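Local coordinates for protein probable uracil-DNA glycosylase (Acanthamoeba polyphaga mimivirus, PDB 5X55) that is probably a DNA glycosylase of the uracil-DNA glycosylase superfamily, a viral alpha/beta protein built round a four-stranded parallel sheet, at residues 110-114 with 115-119; 129-132 with 133-136; 226-230 with 231-235. All coordinates share one frame; numbering follows the deposited sequence.

How the contacts relate
All three contacts are local and sit where helices begin or end, none wholly buried. Contact 1 spans the short helix 114-117, contact 2 the turns leading into helix 135-142; their centres lie about 21 Å apart. Contact 3 closes helix 219-230, across the chain's centre from both, about 39 Å and 35 Å away between centres. In each, buried residues (W114 and F118; L129 and W134; N227, L228 and M234) face the protein, while K112, E116, E133 and K230 lie exposed. The chemistry differs with place: a carboxylate grips a backbone N-H in contact 1, prolyl and aromatic groups shape contact 2, and a Schellman motif with a lysine-phenylalanine CH-pi contact closes contact 3.

Contact 1: residues 110-114 with 115-119; sequences HFKSW and IECFP
S113 and E116 bring their CA atoms to 5.2 Å as the chain enters one short turn of helix, with S113 still extended at its N-cap position. The backbone evidence for the turn is two bonds that each span four residues: C117 N donates to S113 O over 3.0 Å, and F118 N to W114 O over 2.9 Å. A weak bond from E116 N to the same S113 O adds to the first. F118 is then the first residue to leave helical angles, so the helix amounts to a single turn. At its start, the carboxylate of E116 folds back over the turn. Its OE2 accepts the N-H of S113 at 3.1 Å, with 157° at the hydrogen, and the nitrogen approaches from above the carboxylate plane. This is the glutamate half of a capping box. The reciprocal half is not made, because S113 OG stands 3.6 Å from E116 N and packs instead against E116 CG, 3.1 Å away. With CG anti to the carbonyl carbon (chi1 -50°) and the chain extended beyond it, E116 runs back toward the preceding loop, where OE2 also lies against K112 CA. K112 bends at its second and third torsions and passes its aliphatic part beside the cysteine, CE lying 3.7 Å from C117 SG; the backbone N of K112 is bonded to E169 OE2. On another side of the turn, W114 and F118 point the same way, side by side, with W114 CE3 4.1 Å from F118 CE2 and the rings meeting obliquely. Both rings also rest on L158 of helix 146-159, and W114 NE1 is bonded to P166 O, which helps to hold the indole in its rotation.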
ATOM      1  N   HIS A 110      -8.868  17.764  -7.296  1.00 25.69           N
ATOM      2  CA  HIS A 110      -8.209  18.650  -8.250  1.00 30.01           C
ATOM      3  C   HIS A 110      -6.810  18.191  -8.629  1.00 33.16           C
ATOM      4  O   HIS A 110      -6.037  18.979  -9.177  1.00 34.95           O
ATOM      5  CB  HIS A 110      -8.192  20.073  -7.696  1.00 31.83           C
ATOM      6  CG  HIS A 110      -9.563  20.583  -7.398  1.00 34.76           C
ATOM      7  ND1 HIS A 110     -10.521  20.737  -8.378  1.00 34.16           N
ATOM      8  CD2 HIS A 110     -10.169  20.889  -6.227  1.00 34.62           C
ATOM      9  CE1 HIS A 110     -11.646  21.158  -7.830  1.00 30.36           C
ATOM     10  NE2 HIS A 110     -11.458  21.263  -6.527  1.00 40.95           N
ATOM     11  N   PHE A 111      -6.488  16.921  -8.400  1.00 27.54           N
ATOM     12  CA  PHE A 111      -5.182  16.420  -8.782  1.00 27.60           C
ATOM     13  C   PHE A 111      -5.087  16.311 -10.295  1.00 26.23           C
ATOM     14  O   PHE A 111      -6.054  15.959 -10.970  1.00 24.02           O
ATOM     15  CB  PHE A 111      -4.930  15.074  -8.105  1.00 24.81           C
ATOM     16  CG  PHE A 111      -5.092  15.142  -6.625  1.00 32.77           C
ATOM     17  CD1 PHE A 111      -4.041  15.544  -5.822  1.00 31.32           C
ATOM     18  CD2 PHE A 111      -6.320  14.876  -6.034  1.00 29.46           C
ATOM     19  CE1 PHE A 111      -4.202  15.642  -4.455  1.00 28.50           C
ATOM     20  CE2 PHE A 111      -6.477  14.976  -4.671  1.00 28.78           C
ATOM     21  CZ  PHE A 111      -5.415  15.358  -3.883  1.00 26.87           C
ATOM     22  N   LYS A 112      -3.920  16.653 -10.828  1.00 23.65           N
ATOM     23  CA  LYS A 112      -3.694  16.531 -12.258  1.00 26.17           C
ATOM     24  C   LYS A 112      -3.437  15.075 -12.645  1.00 27.20           C
ATOM     25  O   LYS A 112      -2.849  14.301 -11.882  1.00 25.73           O
ATOM     26  CB  LYS A 112      -2.503  17.393 -12.667  1.00 29.48           C
ATOM     27  CG  LYS A 112      -2.713  18.882 -12.487  1.00 32.10           C
ATOM     28  CD  LYS A 112      -1.422  19.565 -12.023  1.00 38.31           C
ATOM     29  CE  LYS A 112      -0.268  19.347 -13.000  1.00 40.56           C
ATOM     30  NZ  LYS A 112       1.065  19.778 -12.430  1.00 38.15           N
ATOM     31  N   SER A 113      -3.844  14.714 -13.863  1.00 24.72           N
ATOM     32  CA  SER A 113      -3.529  13.396 -14.396  1.00 26.72           C
ATOM     33  C   SER A 113      -2.076  13.343 -14.860  1.00 21.91           C
ATOM     34  O   SER A 113      -1.356  14.339 -14.867  1.00 22.79           O
ATOM     35  CB  SER A 113      -4.476  13.031 -15.546  1.00 31.64           C
ATOM     36  OG  SER A 113      -4.203  13.800 -16.712  1.00 31.20           O
ATOM     37  N   TRP A 114      -1.644  12.153 -15.277  1.00 23.45           N
ATOM     38  CA  TRP A 114      -0.272  11.983 -15.741  1.00 25.85           C
ATOM     39  C   TRP A 114       0.040  12.879 -16.935  1.00 30.58           C
ATOM     40  O   TRP A 114       1.076  13.558 -16.957  1.00 28.12           O
ATOM     41  CB  TRP A 114      -0.017  10.519 -16.071  1.00 24.35           C
ATOM     42  CG  TRP A 114       0.163   9.716 -14.828  1.00 25.09           C
ATOM     43  CD1 TRP A 114      -0.822   9.287 -13.977  1.00 24.02           C
ATOM     44  CD2 TRP A 114       1.400   9.274 -14.267  1.00 27.43           C
ATOM     45  NE1 TRP A 114      -0.271   8.603 -12.924  1.00 21.61           N
ATOM     46  CE2 TRP A 114       1.090   8.565 -13.082  1.00 24.56           C
ATOM     47  CE3 TRP A 114       2.741   9.397 -14.653  1.00 27.41           C
ATOM     48  CZ2 TRP A 114       2.074   7.986 -12.275  1.00 20.93           C
ATOM     49  CZ3 TRP A 114       3.720   8.816 -13.853  1.00 29.53           C
ATOM     50  CH2 TRP A 114       3.376   8.120 -12.670  1.00 26.49           C
ATOM     51  N   ILE A 115      -0.842  12.899 -17.940  1.00 31.18           N
ATOM     52  CA  ILE A 115      -0.565  13.703 -19.128  1.00 32.70           C
ATOM     53  C   ILE A 115      -0.625  15.205 -18.821  1.00 34.60           C
ATOM     54  O   ILE A 115      -0.043  16.009 -19.558  1.00 43.50           O
ATOM     55  CB  ILE A 115      -1.512  13.301 -20.285  1.00 33.50           C
ATOM     56  CG1 ILE A 115      -1.021  13.885 -21.609  1.00 37.80           C
ATOM     57  CG2 ILE A 115      -2.949  13.718 -20.013  1.00 35.42           C
ATOM     58  CD1 ILE A 115       0.404  13.463 -21.973  1.00 34.36           C
ATOM     59  N   GLU A 116      -1.273  15.608 -17.728  1.00 29.94           N
ATOM     60  CA  GLU A 116      -1.231  17.015 -17.331  1.00 32.79           C
ATOM     61  C   GLU A 116       0.076  17.372 -16.619  1.00 34.62           C
ATOM     62  O   GLU A 116       0.653  18.432 -16.899  1.00 34.10           O
ATOM     63  CB  GLU A 116      -2.447  17.347 -16.463  1.00 31.68           C
ATOM     64  CG  GLU A 116      -3.747  16.869 -17.108  1.00 34.33           C
ATOM     65  CD  GLU A 116      -5.007  17.295 -16.363  1.00 41.32           C
ATOM     66  OE1 GLU A 116      -5.993  17.685 -17.024  1.00 48.98           O
ATOM     67  OE2 GLU A 116      -5.023  17.235 -15.119  1.00 41.00           O
ATOM     68  N   CYS A 117       0.569  16.503 -15.711  1.00 32.19           N
ATOM     69  CA  CYS A 117       1.845  16.746 -15.026  1.00 31.91           C
ATOM     70  C   CYS A 117       3.034  16.630 -15.961  1.00 30.38           C
ATOM     71  O   CYS A 117       4.078  17.239 -15.705  1.00 27.74           O
ATOM     72  CB  CYS A 117       2.074  15.757 -13.877  1.00 30.76           C
ATOM     73  SG  CYS A 117       0.882  15.845 -12.567  1.00 40.67           S
ATOM     74  N   PHE A 118       2.935  15.803 -16.992  1.00 26.82           N
ATOM     75  CA  PHE A 118       4.039  15.573 -17.918  1.00 31.03           C
ATOM     76  C   PHE A 118       3.507  15.699 -19.336  1.00 35.00           C
ATOM     77  O   PHE A 118       3.364  14.698 -20.045  1.00 32.19           O
ATOM     78  CB  PHE A 118       4.694  14.208 -17.705  1.00 30.63           C
ATOM     79  CG  PHE A 118       5.158  13.959 -16.290  1.00 32.17           C
ATOM     80  CD1 PHE A 118       6.293  14.585 -15.797  1.00 32.40           C
ATOM     81  CD2 PHE A 118       4.467  13.078 -15.463  1.00 27.91           C
ATOM     82  CE1 PHE A 118       6.727  14.352 -14.505  1.00 26.46           C
ATOM     83  CE2 PHE A 118       4.894  12.833 -14.175  1.00 28.15           C
ATOM     84  CZ  PHE A 118       6.031  13.473 -13.691  1.00 25.92           C
ATOM     85  N   PRO A 119       3.225  16.927 -19.788  1.00 35.14           N
ATOM     86  CA  PRO A 119       2.611  17.098 -21.113  1.00 40.48           C
ATOM     87  C   PRO A 119       3.402  16.446 -22.229  1.00 38.85           C
ATOM     88  O   PRO A 119       2.810  15.985 -23.214  1.00 41.57           O
ATOM     89  CB  PRO A 119       2.557  18.624 -21.286  1.00 37.26           C
ATOM     90  CG  PRO A 119       2.682  19.181 -19.926  1.00 38.34           C
ATOM     91  CD  PRO A 119       3.520  18.216 -19.142  1.00 32.66           C
TER

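Contact 2: residues 129-132 with 133-136; sequences LFRP and EWFD
Two overlapping beta turns, R131 to W134 and P132 to F135, lead the chain into helix 135-142. Each is closed by a bond three residues long: W134 N to R131 O at 3.1 Å and F135 N to P132 O at 2.9 Å, both with 167° at the hydrogen. A water links P132 O to D136 N, though its distance to the nitrogen is doubtfully short. The F135 ring folds back over the proline, with P132 CA 3.7 Å from its centroid and only 6° off the ring normal, a CH-pi contact over one face. L129 O meets the same ring at its edge, in plane, 3.4 Å from CE1. L129 CD2 rests against both W134 CB (3.8 Å) and F135 CD1. Beside it, R131 CG touches the edge of the W134 indole at CD1; W134 NE1 is bonded to L178 O. Bent at its second torsion (chi2 84°), E133 curls over the arginine, OE1 resting 3.1 Å from R131 CD. That oxygen is buried without a polar partner in the model. The charged ends do not form a salt bridge: R131 NH1 and E133 OE2 are 4.5 Å apart, and R131 NE is bonded to N176 O. Consecutive turns with proline at the second position of the first, here with F135 in CH-pi contact over that proline, are a common way into a helix.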
ATOM      1  N   LEU A 129       8.002  12.872  -5.099  1.00 25.63           N
ATOM      2  CA  LEU A 129       8.356  12.528  -3.726  1.00 27.35           C
ATOM      3  C   LEU A 129       8.627  13.815  -2.948  1.00 26.16           C
ATOM      4  O   LEU A 129       9.695  14.414  -3.088  1.00 30.00           O
ATOM      5  CB  LEU A 129       9.566  11.608  -3.738  1.00 27.42           C
ATOM      6  CG  LEU A 129      10.000  11.047  -2.396  1.00 32.32           C
ATOM      7  CD1 LEU A 129       8.912  10.147  -1.826  1.00 23.31           C
ATOM      8  CD2 LEU A 129      11.297  10.309  -2.625  1.00 25.36           C
ATOM      9  N   PHE A 130       7.667  14.226  -2.110  1.00 29.32           N
ATOM     10  CA  PHE A 130       7.715  15.499  -1.384  1.00 31.40           C
ATOM     11  C   PHE A 130       8.285  15.387   0.030  1.00 36.53           C
ATOM     12  O   PHE A 130       8.349  16.402   0.737  1.00 35.65           O
ATOM     13  CB  PHE A 130       6.309  16.113  -1.297  1.00 27.52           C
ATOM     14  CG  PHE A 130       5.499  15.974  -2.566  1.00 31.82           C
ATOM     15  CD1 PHE A 130       6.066  16.257  -3.818  1.00 32.93           C
ATOM     16  CD2 PHE A 130       4.179  15.537  -2.516  1.00 30.73           C
ATOM     17  CE1 PHE A 130       5.319  16.134  -5.004  1.00 28.67           C
ATOM     18  CE2 PHE A 130       3.419  15.396  -3.702  1.00 34.71           C
ATOM     19  CZ  PHE A 130       3.993  15.696  -4.949  1.00 32.94           C
ATOM     20  N   ARG A 131       8.679  14.192   0.476  1.00 31.53           N
ATOM     21  CA  ARG A 131       9.114  14.003   1.858  1.00 31.41           C
ATOM     22  C   ARG A 131      10.621  13.765   1.890  1.00 32.80           C
ATOM     23  O   ARG A 131      11.085  12.704   1.442  1.00 28.92           O
ATOM     24  CB  ARG A 131       8.355  12.839   2.506  1.00 26.73           C
ATOM     25  CG  ARG A 131       8.707  12.537   3.955  1.00 30.21           C
ATOM     26  CD  ARG A 131       8.195  13.607   4.949  1.00 31.66           C
ATOM     27  NE  ARG A 131       6.743  13.609   5.076  1.00 31.86           N
ATOM     28  CZ  ARG A 131       6.075  14.322   5.982  1.00 40.63           C
ATOM     29  NH1 ARG A 131       6.740  15.075   6.845  1.00 36.51           N
ATOM     30  NH2 ARG A 131       4.742  14.286   6.032  1.00 33.12           N
ATOM     31  N   PRO A 132      11.412  14.710   2.426  1.00 35.77           N
ATOM     32  CA  PRO A 132      12.882  14.633   2.294  1.00 26.09           C
ATOM     33  C   PRO A 132      13.521  13.415   2.942  1.00 26.73           C
ATOM     34  O   PRO A 132      14.579  12.961   2.470  1.00 28.27           O
ATOM     35  CB  PRO A 132      13.360  15.924   2.976  1.00 25.10           C
ATOM     36  CG  PRO A 132      12.196  16.830   2.981  1.00 22.55           C
ATOM     37  CD  PRO A 132      10.972  15.965   3.062  1.00 28.95           C
ATOM     38  N   GLU A 133      12.931  12.876   4.012  1.00 25.28           N
ATOM     39  CA  GLU A 133      13.489  11.685   4.655  1.00 30.95           C
ATOM     40  C   GLU A 133      13.577  10.467   3.730  1.00 28.96           C
ATOM     41  O   GLU A 133      14.212   9.480   4.109  1.00 31.57           O
ATOM     42  CB  GLU A 133      12.666  11.306   5.893  1.00 30.38           C
ATOM     43  CG  GLU A 133      12.609  12.379   6.997  1.00 33.15           C
ATOM     44  CD  GLU A 133      11.541  13.449   6.765  1.00 33.53           C
ATOM     45  OE1 GLU A 133      11.223  13.743   5.596  1.00 33.84           O
ATOM     46  OE2 GLU A 133      11.012  13.998   7.763  1.00 43.28           O
ATOM     47  N   TRP A 134      12.960  10.499   2.543  1.00 22.67           N
ATOM     48  CA  TRP A 134      13.061   9.392   1.602  1.00 25.35           C
ATOM     49  C   TRP A 134      14.113   9.622   0.525  1.00 29.69           C
ATOM     50  O   TRP A 134      14.400   8.691  -0.242  1.00 26.46           O
ATOM     51  CB  TRP A 134      11.703   9.127   0.932  1.00 20.53           C
ATOM     52  CG  TRP A 134      10.687   8.431   1.818  1.00 23.23           C
ATOM     53  CD1 TRP A 134       9.643   9.008   2.489  1.00 21.59           C
ATOM     54  CD2 TRP A 134      10.617   7.018   2.109  1.00 22.00           C
ATOM     55  NE1 TRP A 134       8.932   8.046   3.180  1.00 25.13           N
ATOM     56  CE2 TRP A 134       9.512   6.820   2.964  1.00 22.15           C
ATOM     57  CE3 TRP A 134      11.387   5.911   1.737  1.00 23.13           C
ATOM     58  CZ2 TRP A 134       9.165   5.560   3.457  1.00 23.25           C
ATOM     59  CZ3 TRP A 134      11.027   4.643   2.220  1.00 22.06           C
ATOM     60  CH2 TRP A 134       9.929   4.482   3.068  1.00 19.46           C
ATOM     61  N   PHE A 135      14.701  10.826   0.454  1.00 30.47           N
ATOM     62  CA  PHE A 135      15.609  11.132  -0.650  1.00 30.03           C
ATOM     63  C   PHE A 135      16.796  10.174  -0.666  1.00 29.14           C
ATOM     64  O   PHE A 135      17.227   9.729  -1.737  1.00 31.17           O
ATOM     65  CB  PHE A 135      16.072  12.595  -0.576  1.00 32.40           C
ATOM     66  CG  PHE A 135      14.976  13.615  -0.901  1.00 36.75           C
ATOM     67  CD1 PHE A 135      13.733  13.207  -1.386  1.00 31.33           C
ATOM     68  CD2 PHE A 135      15.201  14.986  -0.726  1.00 35.90           C
ATOM     69  CE1 PHE A 135      12.727  14.141  -1.677  1.00 32.09           C
ATOM     70  CE2 PHE A 135      14.203  15.931  -1.016  1.00 29.15           C
ATOM     71  CZ  PHE A 135      12.963  15.511  -1.491  1.00 28.35           C
ATOM     72  N   ASP A 136      17.297   9.796   0.512  1.00 31.51           N
ATOM     73  CA  ASP A 136      18.393   8.835   0.570  1.00 28.47           C
ATOM     74  C   ASP A 136      17.990   7.522  -0.081  1.00 30.37           C
ATOM     75  O   ASP A 136      18.694   7.016  -0.967  1.00 30.04           O
ATOM     76  CB  ASP A 136      18.848   8.623   2.017  1.00 32.80           C
ATOM     77  CG  ASP A 136      19.740   9.769   2.517  1.00 51.26           C
ATOM     78  OD1 ASP A 136      19.657  10.881   1.942  1.00 51.46           O
ATOM     79  OD2 ASP A 136      20.524   9.569   3.474  1.00 59.28           O
TER
HETATM   80  O   HOH W   1      16.612  10.983   2.753  1.00 34.16           O

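Contact 3: residues 226-230 with 231-235; sequences TNLIK and FNHMR
The F231 ring has K230 over one face and N227 at its edge. K230 CG lies 4.2 Å from the ring centroid, 21° off the normal and offset toward the rim, a CH-pi contact. The lysine is fully extended and runs side by side with the phenylalanine, so its CE still touches the ring at CZ before NZ reaches N346 O. Near the ring plane, N227 O approaches CD2, while the side-chain amide comes from the same residue with ND2 3.7 Å from CE2 and its plane turned 45° to the ring. ND2 itself is bonded to V348 O. The H233 ring carries F231 O above one face, offset toward the rim, and meets L228 O obliquely. These groups frame a Schellman motif at the end of helix 219-230. N232, with positive phi (71°), is its C-prime residue: H233 N reaches back to L228 O over 2.9 Å, and N232 N to I229 O over 3.1 Å, from above the carbonyl plane. One step earlier, F231 N still bonds N227 O at 3.2 Å. The apolar contact usual across such a cap is present, L228 CD2 lying 3.6 Å from H233 CB. M234 then doubles back along the helix, its CB against L228 CB and its CG 3.9 Å from I229 CG1. Its carbonyl O receives the CA-H of I229. L228 and H233 also rest on helix 350-360, and H233 NE2 is bonded to D349. The last-turn carbonyls of N227, L228 and I229 are thus each met by a backbone N-H, while K230 spends its methylenes on the F231 ring and its ammonium on N346 O.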
ATOM      1  N   THR A 226     -15.188  -5.215   9.130  1.00 19.53           N
ATOM      2  CA  THR A 226     -15.891  -6.298   9.817  1.00 20.00           C
ATOM      3  C   THR A 226     -14.970  -6.996  10.813  1.00 18.59           C
ATOM      4  O   THR A 226     -15.380  -7.308  11.932  1.00 17.49           O
ATOM      5  CB  THR A 226     -16.445  -7.300   8.784  1.00 22.88           C
ATOM      6  OG1 THR A 226     -17.470  -6.672   7.999  1.00 21.13           O
ATOM      7  CG2 THR A 226     -17.029  -8.564   9.449  1.00 17.08           C
ATOM      8  N   ASN A 227     -13.719  -7.251  10.415  1.00 19.02           N
ATOM      9  CA  ASN A 227     -12.747  -7.859  11.321  1.00 16.85           C
ATOM     10  C   ASN A 227     -12.454  -6.953  12.517  1.00 18.40           C
ATOM     11  O   ASN A 227     -12.368  -7.427  13.661  1.00 17.19           O
ATOM     12  CB  ASN A 227     -11.456  -8.185  10.555  1.00 16.19           C
ATOM     13  CG  ASN A 227     -10.441  -8.923  11.402  1.00 18.29           C
ATOM     14  OD1 ASN A 227      -9.638  -8.314  12.114  1.00 17.94           O
ATOM     15  ND2 ASN A 227     -10.473 -10.248  11.333  1.00 18.81           N
ATOM     16  N   LEU A 228     -12.286  -5.647  12.282  1.00 16.84           N
ATOM     17  CA  LEU A 228     -12.053  -4.737  13.411  1.00 18.22           C
ATOM     18  C   LEU A 228     -13.220  -4.761  14.392  1.00 19.73           C
ATOM     19  O   LEU A 228     -13.014  -4.763  15.612  1.00 18.22           O
ATOM     20  CB  LEU A 228     -11.803  -3.317  12.913  1.00 14.61           C
ATOM     21  CG  LEU A 228     -10.418  -3.091  12.290  1.00 18.93           C
ATOM     22  CD1 LEU A 228     -10.485  -2.035  11.202  1.00 13.67           C
ATOM     23  CD2 LEU A 228      -9.423  -2.676  13.380  1.00 15.15           C
ATOM     24  N   ILE A 229     -14.455  -4.792  13.874  1.00 20.04           N
ATOM     25  CA  ILE A 229     -15.636  -4.853  14.737  1.00 21.21           C
ATOM     26  C   ILE A 229     -15.646  -6.157  15.539  1.00 23.17           C
ATOM     27  O   ILE A 229     -15.854  -6.159  16.761  1.00 21.33           O
ATOM     28  CB  ILE A 229     -16.914  -4.677  13.889  1.00 23.14           C
ATOM     29  CG1 ILE A 229     -17.077  -3.203  13.491  1.00 24.32           C
ATOM     30  CG2 ILE A 229     -18.158  -5.133  14.653  1.00 21.60           C
ATOM     31  CD1 ILE A 229     -17.799  -2.990  12.180  1.00 29.76           C
ATOM     32  N   LYS A 230     -15.377  -7.281  14.864  1.00 16.65           N
ATOM     33  CA  LYS A 230     -15.401  -8.595  15.508  1.00 19.71           C
ATOM     34  C   LYS A 230     -14.442  -8.693  16.694  1.00 22.16           C
ATOM     35  O   LYS A 230     -14.744  -9.362  17.692  1.00 16.77           O
ATOM     36  CB  LYS A 230     -15.068  -9.666  14.474  1.00 17.54           C
ATOM     37  CG  LYS A 230     -14.890 -11.048  15.026  1.00 20.33           C
ATOM     38  CD  LYS A 230     -14.827 -12.071  13.890  1.00 19.73           C
ATOM     39  CE  LYS A 230     -14.242 -13.380  14.400  1.00 18.87           C
ATOM     40  NZ  LYS A 230     -14.339 -14.471  13.392  1.00 28.09           N
ATOM     41  N   PHE A 231     -13.282  -8.049  16.617  1.00 19.17           N
ATOM     42  CA  PHE A 231     -12.311  -8.180  17.690  1.00 19.41           C
ATOM     43  C   PHE A 231     -12.255  -6.937  18.562  1.00 18.80           C
ATOM     44  O   PHE A 231     -11.254  -6.707  19.251  1.00 17.31           O
ATOM     45  CB  PHE A 231     -10.945  -8.540  17.112  1.00 20.05           C
ATOM     46  CG  PHE A 231     -10.887  -9.948  16.588  1.00 20.40           C
ATOM     47  CD1 PHE A 231     -10.759 -11.019  17.463  1.00 20.55           C
ATOM     48  CD2 PHE A 231     -10.995 -10.203  15.235  1.00 15.63           C
ATOM     49  CE1 PHE A 231     -10.709 -12.342  16.988  1.00 23.63           C
ATOM     50  CE2 PHE A 231     -10.946 -11.516  14.749  1.00 22.42           C
ATOM     51  CZ  PHE A 231     -10.805 -12.589  15.627  1.00 21.25           C
ATOM     52  N   ASN A 232     -13.324  -6.139  18.536  1.00 17.99           N
ATOM     53  CA  ASN A 232     -13.584  -5.074  19.499  1.00 22.40           C
ATOM     54  C   ASN A 232     -12.626  -3.897  19.337  1.00 18.78           C
ATOM     55  O   ASN A 232     -12.340  -3.188  20.295  1.00 17.98           O
ATOM     56  CB  ASN A 232     -13.545  -5.600  20.947  1.00 22.96           C
ATOM     57  CG  ASN A 232     -14.280  -4.680  21.915  1.00 21.85           C
ATOM     58  OD1 ASN A 232     -15.230  -3.992  21.535  1.00 21.90           O
ATOM     59  ND2 ASN A 232     -13.827  -4.646  23.152  1.00 22.57           N
ATOM     60  N   HIS A 233     -12.110  -3.676  18.136  1.00 22.63           N
ATOM     61  CA  HIS A 233     -11.261  -2.517  17.878  1.00 21.45           C
ATOM     62  C   HIS A 233     -12.052  -1.341  17.346  1.00 23.17           C
ATOM     63  O   HIS A 233     -11.490  -0.256  17.178  1.00 19.22           O
ATOM     64  CB  HIS A 233     -10.164  -2.892  16.884  1.00 21.31           C
ATOM     65  CG  HIS A 233      -9.350  -4.065  17.327  1.00 22.46           C
ATOM     66  ND1 HIS A 233      -8.527  -4.023  18.434  1.00 19.33           N
ATOM     67  CD2 HIS A 233      -9.260  -5.321  16.835  1.00 21.24           C
ATOM     68  CE1 HIS A 233      -7.952  -5.200  18.593  1.00 23.03           C
ATOM     69  NE2 HIS A 233      -8.376  -6.005  17.635  1.00 22.76           N
ATOM     70  N   MET A 234     -13.345  -1.543  17.110  1.00 22.02           N
ATOM     71  CA  MET A 234     -14.243  -0.652  16.396  1.00 22.48           C
ATOM     72  C   MET A 234     -15.649  -1.160  16.663  1.00 23.19           C
ATOM     73  O   MET A 234     -15.864  -2.368  16.784  1.00 22.83           O
ATOM     74  CB  MET A 234     -13.914  -0.654  14.894  1.00 23.24           C
ATOM     75  CG  MET A 234     -14.918   0.007  13.973  1.00 29.02           C
ATOM     76  SD  MET A 234     -14.299  -0.006  12.258  1.00 32.36           S
ATOM     77  CE  MET A 234     -12.888   1.099  12.460  1.00 21.38           C
ATOM     78  N   ARG A 235     -16.592  -0.240  16.812  1.00 25.38           N
ATOM     79  CA  ARG A 235     -17.955  -0.645  17.098  1.00 28.28           C
ATOM     80  C   ARG A 235     -18.896  -0.500  15.923  1.00 27.43           C
ATOM     81  O   ARG A 235     -19.904  -1.207  15.878  1.00 31.83           O
ATOM     82  CB  ARG A 235     -18.512   0.138  18.292  1.00 31.00           C
ATOM     83  CG  ARG A 235     -17.974  -0.391  19.585  1.00 34.49           C
ATOM     84  CD  ARG A 235     -18.345   0.487  20.711  1.00 38.62           C
ATOM     85  NE  ARG A 235     -19.322  -0.186  21.547  1.00 44.92           N
ATOM     86  CZ  ARG A 235     -19.008  -0.894  22.620  1.00 32.83           C
ATOM     87  NH1 ARG A 235     -17.744  -1.037  22.996  1.00 38.62           N
ATOM     88  NH2 ARG A 235     -19.964  -1.476  23.303  1.00 37.29           N
TER
HETATM   89  O   HOH W   2     -17.047  -4.318  17.972  1.00 18.17           O